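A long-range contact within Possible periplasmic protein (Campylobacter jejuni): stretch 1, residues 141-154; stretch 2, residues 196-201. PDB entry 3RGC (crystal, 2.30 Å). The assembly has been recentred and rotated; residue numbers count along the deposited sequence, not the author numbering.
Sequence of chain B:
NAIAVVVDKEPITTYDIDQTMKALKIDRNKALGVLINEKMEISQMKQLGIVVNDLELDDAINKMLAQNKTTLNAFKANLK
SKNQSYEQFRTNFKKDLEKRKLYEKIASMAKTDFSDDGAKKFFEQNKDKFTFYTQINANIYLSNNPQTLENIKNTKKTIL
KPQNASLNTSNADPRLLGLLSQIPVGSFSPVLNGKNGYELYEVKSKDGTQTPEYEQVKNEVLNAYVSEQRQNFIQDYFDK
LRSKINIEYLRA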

# COMPACT_ATOMS: atom_id res chain seq x y z
N TYR B 141 8.77 -5.64 -6.57
CA TYR B 141 8.38 -7.04 -6.50
C TYR B 141 7.00 -7.22 -7.12
O TYR B 141 6.11 -6.40 -6.88
CB TYR B 141 8.34 -7.51 -5.05
CG TYR B 141 9.70 -7.70 -4.43
CD1 TYR B 141 10.35 -8.92 -4.55
CD2 TYR B 141 10.33 -6.68 -3.75
CE1 TYR B 141 11.60 -9.11 -4.00
CE2 TYR B 141 11.58 -6.86 -3.19
CZ TYR B 141 12.21 -8.08 -3.32
OH TYR B 141 13.45 -8.27 -2.76
N LEU B 142 6.82 -8.27 -7.91
CA LEU B 142 5.55 -8.50 -8.60
C LEU B 142 4.93 -9.86 -8.29
O LEU B 142 5.64 -10.85 -8.09
CB LEU B 142 5.72 -8.35 -10.12
CG LEU B 142 6.15 -6.97 -10.64
CD1 LEU B 142 6.29 -6.98 -12.15
CD2 LEU B 142 5.16 -5.89 -10.22
N SER B 143 3.61 -9.92 -8.27
CA SER B 143 2.91 -11.18 -8.09
C SER B 143 1.44 -11.08 -8.46
O SER B 143 0.82 -10.02 -8.36
CB SER B 143 3.04 -11.66 -6.64
OG SER B 143 2.15 -12.74 -6.35
N ASN B 144 0.90 -12.21 -8.90
CA ASN B 144 -0.53 -12.40 -9.07
C ASN B 144 -1.24 -12.44 -7.72
O ASN B 144 -2.45 -12.19 -7.62
CB ASN B 144 -0.77 -13.75 -9.77
CG ASN B 144 -0.23 -14.92 -8.96
OD1 ASN B 144 -0.97 -15.55 -8.20
ND2 ASN B 144 1.06 -15.20 -9.11
N ASN B 145 -0.48 -12.77 -6.69
CA ASN B 145 -1.04 -12.97 -5.35
C ASN B 145 -0.61 -11.84 -4.42
O ASN B 145 0.57 -11.67 -4.13
CB ASN B 145 -0.57 -14.32 -4.80
CG ASN B 145 -1.24 -14.69 -3.49
OD1 ASN B 145 -1.56 -13.85 -2.66
ND2 ASN B 145 -1.42 -15.98 -3.29
N PRO B 146 -1.59 -11.05 -3.97
CA PRO B 146 -1.30 -9.88 -3.15
C PRO B 146 -0.83 -10.27 -1.75
O PRO B 146 -0.01 -9.57 -1.16
CB PRO B 146 -2.64 -9.13 -3.11
CG PRO B 146 -3.69 -10.21 -3.38
CD PRO B 146 -3.03 -11.26 -4.22
N GLN B 147 -1.30 -11.41 -1.24
CA GLN B 147 -0.83 -11.92 0.05
C GLN B 147 0.63 -12.37 0.06
O GLN B 147 1.24 -12.43 1.13
CB GLN B 147 -1.73 -13.05 0.56
CG GLN B 147 -2.98 -12.56 1.25
CD GLN B 147 -2.71 -11.39 2.16
OE1 GLN B 147 -1.94 -11.50 3.13
NE2 GLN B 147 -3.32 -10.24 1.85
N THR B 148 1.19 -12.71 -1.10
CA THR B 148 2.62 -13.06 -1.16
C THR B 148 3.49 -11.80 -1.09
O THR B 148 4.62 -11.82 -0.59
CB THR B 148 2.97 -13.88 -2.43
OG1 THR B 148 3.08 -13.01 -3.56
CG2 THR B 148 1.92 -14.93 -2.70
N LEU B 149 2.96 -10.69 -1.59
CA LEU B 149 3.63 -9.41 -1.43
C LEU B 149 3.43 -8.85 -0.02
O LEU B 149 4.32 -8.19 0.51
CB LEU B 149 3.17 -8.40 -2.49
CG LEU B 149 3.37 -8.86 -3.94
CD1 LEU B 149 2.89 -7.80 -4.90
CD2 LEU B 149 4.84 -9.23 -4.20
N GLU B 150 2.27 -9.12 0.58
CA GLU B 150 2.03 -8.72 1.97
C GLU B 150 3.04 -9.39 2.89
O GLU B 150 3.67 -8.74 3.71
CB GLU B 150 0.61 -9.05 2.42
CG GLU B 150 -0.46 -8.09 1.91
CD GLU B 150 -0.25 -6.67 2.40
OE1 GLU B 150 0.58 -6.47 3.31
OE2 GLU B 150 -0.91 -5.76 1.86
N ASN B 151 3.19 -10.70 2.74
CA ASN B 151 4.20 -11.45 3.48
C ASN B 151 5.65 -10.96 3.31
O ASN B 151 6.55 -11.39 4.02
CB ASN B 151 4.06 -12.95 3.19
CG ASN B 151 2.69 -13.48 3.57
OD1 ASN B 151 1.96 -12.83 4.31
ND2 ASN B 151 2.32 -14.67 3.07
N ILE B 152 5.89 -10.03 2.39
CA ILE B 152 7.21 -9.43 2.26
C ILE B 152 7.28 -8.06 2.96
O ILE B 152 8.30 -7.72 3.55
CB ILE B 152 7.65 -9.32 0.78
CG1 ILE B 152 7.76 -10.70 0.15
CG2 ILE B 152 8.99 -8.64 0.66
CD1 ILE B 152 7.91 -10.65 -1.34
N LYS B 153 6.18 -7.31 2.92
CA LYS B 153 6.10 -6.02 3.62
C LYS B 153 6.13 -6.24 5.13
O LYS B 153 6.48 -5.34 5.90
CB LYS B 153 4.84 -5.25 3.23
N ASN B 154 5.74 -7.44 5.55
CA ASN B 154 5.82 -7.82 6.95
C ASN B 154 7.07 -8.67 7.19
O ASN B 154 8.01 -8.22 7.84
CB ASN B 154 4.55 -8.57 7.38
CG ASN B 154 3.28 -7.72 7.23
OD1 ASN B 154 2.31 -8.13 6.59
ND2 ASN B 154 3.29 -6.53 7.82
N ASN B 196 -0.24 -5.70 -14.69
CA ASN B 196 -0.31 -7.15 -14.75
C ASN B 196 -0.99 -7.75 -13.51
O ASN B 196 -2.02 -8.40 -13.61
CB ASN B 196 1.08 -7.75 -14.96
N GLY B 197 -0.40 -7.51 -12.34
CA GLY B 197 -0.97 -7.98 -11.08
C GLY B 197 -0.73 -6.99 -9.95
O GLY B 197 -1.04 -5.81 -10.08
N TYR B 198 -0.16 -7.47 -8.84
CA TYR B 198 0.15 -6.58 -7.72
C TYR B 198 1.62 -6.22 -7.70
O TYR B 198 2.44 -6.92 -8.30
CB TYR B 198 -0.29 -7.22 -6.39
CG TYR B 198 -1.77 -7.44 -6.37
CD1 TYR B 198 -2.64 -6.41 -6.07
CD2 TYR B 198 -2.31 -8.68 -6.71
CE1 TYR B 198 -4.01 -6.59 -6.08
CE2 TYR B 198 -3.68 -8.88 -6.72
CZ TYR B 198 -4.53 -7.83 -6.40
OH TYR B 198 -5.90 -8.00 -6.41
N GLU B 199 1.94 -5.12 -7.03
CA GLU B 199 3.31 -4.61 -6.96
C GLU B 199 3.67 -4.15 -5.55
O GLU B 199 2.84 -3.61 -4.82
CB GLU B 199 3.47 -3.43 -7.92
CG GLU B 199 2.63 -3.54 -9.18
CD GLU B 199 2.76 -2.33 -10.09
OE1 GLU B 199 2.97 -1.20 -9.57
OE2 GLU B 199 2.64 -2.51 -11.33
N LEU B 200 4.93 -4.36 -5.18
CA LEU B 200 5.45 -3.84 -3.93
C LEU B 200 6.78 -3.14 -4.21
O LEU B 200 7.63 -3.71 -4.88
CB LEU B 200 5.67 -4.98 -2.94
CG LEU B 200 6.27 -4.55 -1.60
CD1 LEU B 200 5.29 -3.64 -0.91
CD2 LEU B 200 6.57 -5.77 -0.74
N TYR B 201 6.94 -1.92 -3.71
CA TYR B 201 8.15 -1.13 -3.97
C TYR B 201 9.02 -0.95 -2.72
O TYR B 201 8.54 -0.51 -1.68
CB TYR B 201 7.80 0.26 -4.50
CG TYR B 201 7.11 0.29 -5.85
CD1 TYR B 201 7.81 0.61 -7.01
CD2 TYR B 201 5.75 0.03 -5.95
CE1 TYR B 201 7.18 0.65 -8.24
CE2 TYR B 201 5.11 0.07 -7.18
CZ TYR B 201 5.83 0.38 -8.32
OH TYR B 201 5.19 0.42 -9.54

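Strand 141-143 and strand 198-201 run antiparallel, their directions 163° apart, and are joined by two pairs of hydrogen bonds. At one end Y141 N donates to L200 O (2.8 Å, nearly straight at 172°) and L200 N donates back to Y141 O (2.9 Å); at the other, Y198 N reaches S143 O at 2.8 Å, while S143 N to Y198 O is longer at 3.2 Å. Between them L142 and E199 form the non-hydrogen-bonded pair, their CA atoms 4.8 Å apart. Here CA-H groups face carbonyls instead: E199 CA lies 3.3 Å from Y141 O, and L142 CA 3.5 Å from Y198 O.

Apolar packing lies on the face that carries Y141, S143, Y198 and L200; the helix that begins after N145 packs over it, running nearly parallel to strand 198-201 (13° between their directions). P146 sits over the Y198 ring, its CB 3.6 Å from the ring centroid and 11° off the normal, a CH-pi contact. One turn on, L149 CD1 packs against Y198 CB (3.6 Å), and L149 CB lies 4.3 Å from L200 CB. I152 CG2 meets L200 CD2 at 4.0 Å, so L200 is covered by L149 and I152, three residues apart on the helix, as well as by Y141, whose CB is 4.2 Å from L200 CB. On the other face, L142 CD2 touches E199 CG at 3.6 Å.

Polar contacts hold the turn through N144 and N145 that leads from strand to helix. N145 N donates to S143 OG (2.7 Å), tying the turn to the strand end. N145 OD1 caps the helix, accepting weak bonds from Q147 N (2.8 Å) and T148 N (3.4 Å); T148 OG1 also donates to N145 O (2.9 Å).

At G197 an ideal CB would lie 2.7 Å from S143 O, a clash that the glycine avoids.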